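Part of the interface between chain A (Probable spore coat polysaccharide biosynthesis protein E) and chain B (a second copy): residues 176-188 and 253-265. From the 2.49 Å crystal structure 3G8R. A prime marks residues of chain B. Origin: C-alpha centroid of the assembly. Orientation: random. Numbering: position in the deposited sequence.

Chain A 176-188: PDDHLHLARIKTL
Chain B, residues 253-265: ARALAMLGDGEDD

The most unusual feature of this contact is that the end of one chain's helix is completed by the backbone of the other. The helix of chain B that enters at Ala253′ runs to Leu259′; Met258′ O and Leu259′ O find no backbone donor within their own stretch, and a turn of chain A supplies them. Leu182 N donates to Met258′ O at 3.1 Å and Ala183 N to Leu259′ O at 2.8 Å, both nearly straight. These successive amides belong to a type I turn from His181 to Arg184, which leads into the chain A helix that continues past Leu188. The backbones come very close: CA-CA distances are 5.5 Å for Asp178 and Ala257′, 5.5 Å for Leu180 and Met258′, 4.7 Å for His181 and Gly260′, and 4.4 Å for Leu182 and Leu259′, so the register broadly advances in the same sense along both chains. His181 CA also makes a CA-H...O contact of 3.2 Å with Leu259′ O.

His181 adopts a left-handed backbone (phi 48°, psi 58°). Its CA-to-CB bond points away from chain B, yet chi1 near -160° (t) and chi2 near -166° bring the ring back, so that NE2, a ring donor at the far end of the side chain, reaches Asp261′ O at 2.8 Å, near the ring plane. Gly260′ leaves the helix with phi 60° and psi -161°, a positive phi that favours glycine; a CB here would also sit tightly against His181 CD2, at 3.3 Å. Beyond it, Asp261′ to Asp264′ form another type I turn, in which Asp261′ OD2 accepts from Glu263′ N at 3.1 Å. Thr187 (m) suits its place by offering a hydroxyl: OG1 donates to Gly262′ O at 2.9 Å. Ala183, its CA-to-CB bond toward chain B, sets a small methyl against the backbone, CB 3.6 Å from Gly262′ N.

Asp177 (m) points its CA-to-CB bond toward chain B and meets the oppositely charged Arg254′, whose long side chain has its first three chi angles all t. Asp177 OD2 lies at the guanidinium edge, 2.6 Å from Arg254′ NH2 and 2.9 Å from Arg254′ NH1, forming a salt bridge whose two donors share one oxygen.

Apolar side chains pack alongside these polar contacts. Met258′, a selenomethionine with chi1 m, chi2 t and chi3 near 126°, places CE 3.5 Å from Leu180 CD1, while its CB lies 4.1 Å from Leu182 CD1. Leu182 CB packs 3.8 Å from Leu259′ CD2. All three leucines are m,t, and these four residues are buried, as suits their apolar side chains. Water 1 accepts from His181 N at 2.6 Å and lies 3.1 Å from Asp178 O and 2.9 Å from Ala257′ O, bridging the chains. The two stretches together bury 642 Å².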

ATOM      1  N   PRO A 176      -9.439  16.393  -3.879  1.00 39.45           N
ATOM      2  CA  PRO A 176      -8.907  16.601  -2.528  1.00 39.51           C
ATOM      3  C   PRO A 176      -8.184  15.371  -1.990  1.00 40.54           C
ATOM      4  O   PRO A 176      -8.556  14.243  -2.287  1.00 40.06           O
ATOM      5  CB  PRO A 176     -10.161  16.877  -1.683  1.00 39.23           C
ATOM      6  CG  PRO A 176     -11.160  17.423  -2.607  1.00 34.56           C
ATOM      7  CD  PRO A 176     -10.805  16.938  -4.033  1.00 39.23           C
ATOM      8  N   ASP A 177      -7.157  15.611  -1.186  1.00 42.61           N
ATOM      9  CA  ASP A 177      -6.373  14.567  -0.547  1.00 44.37           C
ATOM     10  C   ASP A 177      -7.283  13.655   0.221  1.00 45.11           C
ATOM     11  O   ASP A 177      -7.262  12.460   0.015  1.00 44.71           O
ATOM     12  CB  ASP A 177      -5.375  15.205   0.392  1.00 45.95           C
ATOM     13  CG  ASP A 177      -4.456  16.180  -0.311  1.00 52.77           C
ATOM     14  OD1 ASP A 177      -4.851  16.693  -1.375  1.00 46.97           O
ATOM     15  OD2 ASP A 177      -3.342  16.427   0.196  1.00 46.28           O
ATOM     16  N   ASP A 178      -8.062  14.261   1.115  1.00 46.48           N
ATOM     17  CA  ASP A 178      -9.299  13.739   1.715  1.00 46.62           C
ATOM     18  C   ASP A 178     -10.078  12.703   0.858  1.00 43.99           C
ATOM     19  O   ASP A 178     -10.854  11.894   1.383  1.00 43.20           O
ATOM     20  CB  ASP A 178     -10.228  14.955   1.868  1.00 48.96           C
ATOM     21  CG  ASP A 178     -10.726  15.132   3.269  1.00 72.16           C
ATOM     22  OD1 ASP A 178      -9.843  15.412   4.087  1.00 51.37           O
ATOM     23  OD2 ASP A 178     -11.960  15.016   3.562  1.00 50.91           O
ATOM     24  N   HIS A 179      -9.913  12.775  -0.460  1.00 41.82           N
ATOM     25  CA  HIS A 179     -10.911  12.219  -1.361  1.00 40.71           C
ATOM     26  C   HIS A 179     -10.338  11.323  -2.447  1.00 39.15           C
ATOM     27  O   HIS A 179     -11.040  10.970  -3.371  1.00 39.29           O
ATOM     28  CB  HIS A 179     -11.692  13.350  -2.026  1.00 41.52           C
ATOM     29  CG  HIS A 179     -12.679  14.031  -1.129  1.00 43.28           C
ATOM     30  ND1 HIS A 179     -13.673  14.857  -1.615  1.00 42.68           N
ATOM     31  CD2 HIS A 179     -12.829  14.017   0.216  1.00 42.07           C
ATOM     32  CE1 HIS A 179     -14.384  15.333  -0.606  1.00 42.50           C
ATOM     33  NE2 HIS A 179     -13.903  14.827   0.513  1.00 43.65           N
ATOM     34  N   LEU A 180      -9.062  10.977  -2.341  1.00 37.50           N
ATOM     35  CA  LEU A 180      -8.402  10.152  -3.321  1.00 34.91           C
ATOM     36  C   LEU A 180      -8.887   8.724  -3.240  1.00 34.48           C
ATOM     37  O   LEU A 180      -8.843   8.024  -4.240  1.00 34.28           O
ATOM     38  CB  LEU A 180      -6.911  10.163  -3.086  1.00 34.24           C
ATOM     39  CG  LEU A 180      -6.289  11.526  -3.300  1.00 43.42           C
ATOM     40  CD1 LEU A 180      -4.879  11.515  -2.859  1.00 34.12           C
ATOM     41  CD2 LEU A 180      -6.360  11.832  -4.779  1.00 35.32           C
ATOM     42  N   HIS A 181      -9.296   8.271  -2.055  1.00 34.15           N
ATOM     43  CA  HIS A 181      -9.867   6.935  -1.900  1.00 34.35           C
ATOM     44  C   HIS A 181      -9.024   5.890  -2.587  1.00 34.89           C
ATOM     45  O   HIS A 181      -9.487   5.193  -3.488  1.00 35.79           O
ATOM     46  CB  HIS A 181     -11.266   6.866  -2.507  1.00 33.96           C
ATOM     47  CG  HIS A 181     -12.077   5.726  -1.990  1.00 35.12           C
ATOM     48  ND1 HIS A 181     -13.246   5.308  -2.589  1.00 35.77           N
ATOM     49  CD2 HIS A 181     -11.891   4.911  -0.924  1.00 34.48           C
ATOM     50  CE1 HIS A 181     -13.738   4.269  -1.933  1.00 34.95           C
ATOM     51  NE2 HIS A 181     -12.947   4.024  -0.903  1.00 36.24           N
ATOM     52  N   LEU A 182      -7.779   5.799  -2.187  1.00 34.43           N
ATOM     53  CA  LEU A 182      -6.858   4.966  -2.892  1.00 35.04           C
ATOM     54  C   LEU A 182      -7.080   3.551  -2.494  1.00 36.33           C
ATOM     55  O   LEU A 182      -6.673   2.646  -3.203  1.00 37.72           O
ATOM     56  CB  LEU A 182      -5.453   5.374  -2.531  1.00 35.21           C
ATOM     57  CG  LEU A 182      -5.194   6.724  -3.144  1.00 33.51           C
ATOM     58  CD1 LEU A 182      -3.953   7.309  -2.564  1.00 34.98           C
ATOM     59  CD2 LEU A 182      -5.061   6.451  -4.645  1.00 35.72           C
ATOM     60  N   ALA A 183      -7.712   3.356  -1.345  1.00 36.12           N
ATOM     61  CA  ALA A 183      -8.082   2.030  -0.909  1.00 36.97           C
ATOM     62  C   ALA A 183      -8.815   1.341  -2.014  1.00 38.11           C
ATOM     63  O   ALA A 183      -8.835   0.143  -2.065  1.00 39.21           O
ATOM     64  CB  ALA A 183      -8.982   2.098   0.315  1.00 37.39           C
ATOM     65  N   ARG A 184      -9.440   2.095  -2.904  1.00 38.68           N
ATOM     66  CA  ARG A 184     -10.267   1.455  -3.880  1.00 39.65           C
ATOM     67  C   ARG A 184      -9.432   0.618  -4.845  1.00 39.57           C
ATOM     68  O   ARG A 184      -9.949  -0.313  -5.483  1.00 39.37           O
ATOM     69  CB  ARG A 184     -11.181   2.442  -4.616  1.00 40.50           C
ATOM     70  CG  ARG A 184     -12.170   1.667  -5.497  1.00 56.93           C
ATOM     71  CD  ARG A 184     -13.420   2.432  -5.810  1.00 41.57           C
ATOM     72  NE  ARG A 184     -13.337   2.957  -7.153  1.00 57.96           N
ATOM     73  CZ  ARG A 184     -14.163   2.612  -8.122  1.00 42.53           C
ATOM     74  NH1 ARG A 184     -15.144   1.751  -7.880  1.00 58.49           N
ATOM     75  NH2 ARG A 184     -13.998   3.125  -9.333  1.00 58.73           N
ATOM     76  N   ILE A 185      -8.135   0.923  -4.933  1.00 38.95           N
ATOM     77  CA  ILE A 185      -7.285   0.175  -5.858  1.00 38.51           C
ATOM     78  C   ILE A 185      -7.297  -1.311  -5.457  1.00 39.24           C
ATOM     79  O   ILE A 185      -7.396  -2.192  -6.318  1.00 38.94           O
ATOM     80  CB  ILE A 185      -5.843   0.774  -5.971  1.00 37.63           C
ATOM     81  CG1 ILE A 185      -5.890   2.243  -6.417  1.00 24.87           C
ATOM     82  CG2 ILE A 185      -4.994   0.045  -6.993  1.00 24.22           C
ATOM     83  CD1 ILE A 185      -4.539   2.864  -6.514  1.00 35.83           C
ATOM     84  N   LYS A 186      -7.262  -1.567  -4.148  1.00 40.39           N
ATOM     85  CA  LYS A 186      -7.249  -2.927  -3.616  1.00 41.61           C
ATOM     86  C   LYS A 186      -8.623  -3.518  -3.773  1.00 41.32           C
ATOM     87  O   LYS A 186      -8.757  -4.710  -4.074  1.00 40.88           O
ATOM     88  CB  LYS A 186      -6.807  -2.956  -2.152  1.00 43.50           C
ATOM     89  CG  LYS A 186      -7.062  -4.291  -1.428  1.00 78.48           C
ATOM     90  CD  LYS A 186      -6.012  -4.625  -0.362  1.00 46.75           C
ATOM     91  CE  LYS A 186      -6.116  -3.742   0.900  1.00 79.34           C
ATOM     92  NZ  LYS A 186      -4.779  -3.562   1.634  1.00 49.28           N
ATOM     93  N   THR A 187      -9.656  -2.686  -3.616  1.00 41.15           N
ATOM     94  CA  THR A 187     -11.004  -3.200  -3.744  1.00 41.06           C
ATOM     95  C   THR A 187     -11.148  -3.766  -5.132  1.00 41.69           C
ATOM     96  O   THR A 187     -11.641  -4.889  -5.322  1.00 42.30           O
ATOM     97  CB  THR A 187     -12.042  -2.142  -3.486  1.00 40.93           C
ATOM     98  OG1 THR A 187     -12.081  -1.876  -2.081  1.00 61.06           O
ATOM     99  CG2 THR A 187     -13.425  -2.603  -3.935  1.00 60.02           C
ATOM    100  N   LEU A 188     -10.680  -3.010  -6.110  1.00 41.23           N
ATOM    101  CA  LEU A 188     -10.809  -3.460  -7.470  1.00 41.27           C
ATOM    102  C   LEU A 188      -9.974  -4.678  -7.695  1.00 41.90           C
ATOM    103  O   LEU A 188     -10.419  -5.612  -8.345  1.00 42.08           O
ATOM    104  CB  LEU A 188     -10.393  -2.365  -8.432  1.00 41.41           C
ATOM    105  CG  LEU A 188     -11.403  -1.222  -8.589  1.00 52.88           C
ATOM    106  CD1 LEU A 188     -10.910  -0.233  -9.639  1.00 40.53           C
ATOM    107  CD2 LEU A 188     -12.764  -1.771  -8.972  1.00 40.93           C
TER
ATOM    108  N   ALA B 253      -1.535   9.005   9.734  1.00 32.77           N
ATOM    109  CA  ALA B 253      -2.836   9.661   9.589  1.00 32.74           C
ATOM    110  C   ALA B 253      -3.100  10.134   8.157  1.00 33.33           C
ATOM    111  O   ALA B 253      -4.183   9.905   7.581  1.00 32.88           O
ATOM    112  CB  ALA B 253      -2.982  10.797  10.567  1.00 31.69           C
ATOM    113  N   ARG B 254      -2.099  10.768   7.567  1.00 34.19           N
ATOM    114  CA  ARG B 254      -2.293  11.269   6.230  1.00 35.00           C
ATOM    115  C   ARG B 254      -2.600  10.103   5.268  1.00 34.67           C
ATOM    116  O   ARG B 254      -3.516  10.197   4.439  1.00 35.68           O
ATOM    117  CB  ARG B 254      -1.109  12.103   5.766  1.00 36.00           C
ATOM    118  CG  ARG B 254      -1.401  12.856   4.492  1.00 41.72           C
ATOM    119  CD  ARG B 254      -0.343  13.910   4.131  1.00 38.20           C
ATOM    120  NE  ARG B 254      -0.374  14.174   2.686  1.00 43.34           N
ATOM    121  CZ  ARG B 254      -1.251  14.981   2.063  1.00 40.57           C
ATOM    122  NH1 ARG B 254      -2.179  15.653   2.731  1.00 42.93           N
ATOM    123  NH2 ARG B 254      -1.203  15.103   0.740  1.00 44.14           N
ATOM    124  N   ALA B 255      -1.826   9.029   5.369  1.00 32.72           N
ATOM    125  CA  ALA B 255      -2.020   7.859   4.533  1.00 31.59           C
ATOM    126  C   ALA B 255      -3.467   7.320   4.640  1.00 32.07           C
ATOM    127  O   ALA B 255      -4.137   7.079   3.619  1.00 33.36           O
ATOM    128  CB  ALA B 255      -0.992   6.782   4.900  1.00 30.23           C
ATOM    129  N   LEU B 256      -3.957   7.176   5.871  1.00 31.04           N
ATOM    130  CA  LEU B 256      -5.315   6.764   6.124  1.00 30.04           C
ATOM    131  C   LEU B 256      -6.262   7.729   5.439  1.00 31.46           C
ATOM    132  O   LEU B 256      -7.170   7.313   4.719  1.00 31.83           O
ATOM    133  CB  LEU B 256      -5.587   6.630   7.630  1.00 29.85           C
ATOM    134  CG  LEU B 256      -4.767   5.559   8.395  1.00 28.59           C
ATOM    135  CD1 LEU B 256      -5.046   5.583   9.903  1.00 29.64           C
ATOM    136  CD2 LEU B 256      -5.059   4.160   7.853  1.00 29.77           C
ATOM    137  N   ALA B 257      -6.043   9.022   5.623  1.00 33.05           N
ATOM    138  CA  ALA B 257      -6.879  10.017   4.945  1.00 32.78           C
ATOM    139  C   ALA B 257      -6.898   9.741   3.431  1.00 33.13           C
ATOM    140  O   ALA B 257      -7.975   9.535   2.850  1.00 33.90           O
ATOM    141  CB  ALA B 257      -6.381  11.411   5.245  1.00 32.53           C
HETATM  142  N   MSE B 258      -5.721   9.679   2.795  1.00 32.67           N
HETATM  143  CA  MSE B 258      -5.632   9.469   1.334  1.00 31.18           C
HETATM  144  C   MSE B 258      -6.190   8.121   0.878  1.00 30.94           C
HETATM  145  O   MSE B 258      -6.681   7.979  -0.247  1.00 30.96           O
HETATM  146  CB  MSE B 258      -4.198   9.591   0.863  1.00 30.67           C
HETATM  147  CG  MSE B 258      -3.690  10.965   0.948  1.00 42.47           C
HETATM  148 SE   MSE B 258      -2.006  10.984   0.441  1.00 31.18          SE
HETATM  149  CE  MSE B 258      -2.205  12.218  -0.760  1.00 43.09           C
ATOM    150  N   LEU B 259      -6.083   7.123   1.731  1.00 30.53           N
ATOM    151  CA  LEU B 259      -6.627   5.835   1.389  1.00 31.59           C
ATOM    152  C   LEU B 259      -8.146   5.777   1.453  1.00 32.62           C
ATOM    153  O   LEU B 259      -8.765   5.164   0.590  1.00 32.92           O
ATOM    154  CB  LEU B 259      -6.061   4.779   2.339  1.00 31.77           C
ATOM    155  CG  LEU B 259      -4.756   4.140   1.909  1.00 35.36           C
ATOM    156  CD1 LEU B 259      -4.259   3.250   3.022  1.00 32.34           C
ATOM    157  CD2 LEU B 259      -4.973   3.330   0.662  1.00 31.51           C
ATOM    158  N   GLY B 260      -8.741   6.366   2.497  1.00 33.89           N
ATOM    159  CA  GLY B 260     -10.178   6.208   2.778  1.00 35.84           C
ATOM    160  C   GLY B 260     -10.603   4.756   3.021  1.00 38.10           C
ATOM    161  O   GLY B 260      -9.781   3.905   3.338  1.00 38.05           O
ATOM    162  N   ASP B 261     -11.892   4.473   2.889  1.00 40.67           N
ATOM    163  CA  ASP B 261     -12.470   3.198   3.357  1.00 43.12           C
ATOM    164  C   ASP B 261     -12.723   2.257   2.176  1.00 42.83           C
ATOM    165  O   ASP B 261     -13.592   2.506   1.357  1.00 42.15           O
ATOM    166  CB  ASP B 261     -13.783   3.473   4.126  1.00 45.15           C
ATOM    167  CG  ASP B 261     -14.443   2.185   4.719  1.00 75.02           C
ATOM    168  OD1 ASP B 261     -15.558   2.284   5.302  1.00 47.28           O
ATOM    169  OD2 ASP B 261     -13.866   1.072   4.635  1.00 47.02           O
ATOM    170  N   GLY B 262     -11.961   1.186   2.077  1.00 43.71           N
ATOM    171  CA  GLY B 262     -12.187   0.215   1.015  1.00 46.10           C
ATOM    172  C   GLY B 262     -13.628  -0.263   0.806  1.00 48.19           C
ATOM    173  O   GLY B 262     -14.035  -0.536  -0.335  1.00 47.75           O
ATOM    174  N   GLU B 263     -14.394  -0.339   1.894  1.00 50.52           N
ATOM    175  CA  GLU B 263     -15.722  -0.937   1.885  1.00 54.00           C
ATOM    176  C   GLU B 263     -16.882   0.082   1.729  1.00 55.43           C
ATOM    177  O   GLU B 263     -18.082  -0.262   1.870  1.00 55.09           O
ATOM    178  CB  GLU B 263     -15.926  -1.779   3.150  1.00 56.23           C
ATOM    179  CG  GLU B 263     -14.884  -2.874   3.441  1.00 80.37           C
ATOM    180  CD  GLU B 263     -14.790  -3.197   4.959  1.00 58.73           C
ATOM    181  OE1 GLU B 263     -14.521  -2.255   5.761  1.00 80.89           O
ATOM    182  OE2 GLU B 263     -14.984  -4.377   5.353  1.00 80.46           O
ATOM    183  N   ASP B 264     -16.527   1.319   1.401  1.00 56.78           N
ATOM    184  CA  ASP B 264     -17.502   2.378   1.204  1.00 58.65           C
ATOM    185  C   ASP B 264     -17.721   2.659  -0.282  1.00 59.51           C
ATOM    186  O   ASP B 264     -16.816   3.154  -0.939  1.00 59.85           O
ATOM    187  CB  ASP B 264     -17.042   3.627   1.959  1.00 60.04           C
ATOM    188  CG  ASP B 264     -17.535   4.918   1.335  1.00 67.78           C
ATOM    189  OD1 ASP B 264     -18.736   5.013   1.003  1.00 61.32           O
ATOM    190  OD2 ASP B 264     -16.713   5.849   1.188  1.00 61.33           O
ATOM    191  N   ASP B 265     -18.923   2.348  -0.790  1.00 60.15           N
ATOM    192  CA  ASP B 265     -19.259   2.459  -2.229  1.00 61.48           C
ATOM    193  C   ASP B 265     -20.142   3.650  -2.570  1.00 62.87           C
ATOM    194  O   ASP B 265     -20.512   3.847  -3.730  1.00 62.99           O
ATOM    195  CB  ASP B 265     -19.976   1.199  -2.746  1.00 61.44           C
ATOM    196  CG  ASP B 265     -19.197  -0.063  -2.496  1.00 68.62           C
ATOM    197  OD1 ASP B 265     -19.842  -1.073  -2.142  1.00 61.28           O
ATOM    198  OD2 ASP B 265     -17.949  -0.039  -2.635  1.00 61.43           O
TER
HETATM  199  O   HOH W   1      -9.492   9.269   0.372  1.00 29.76           O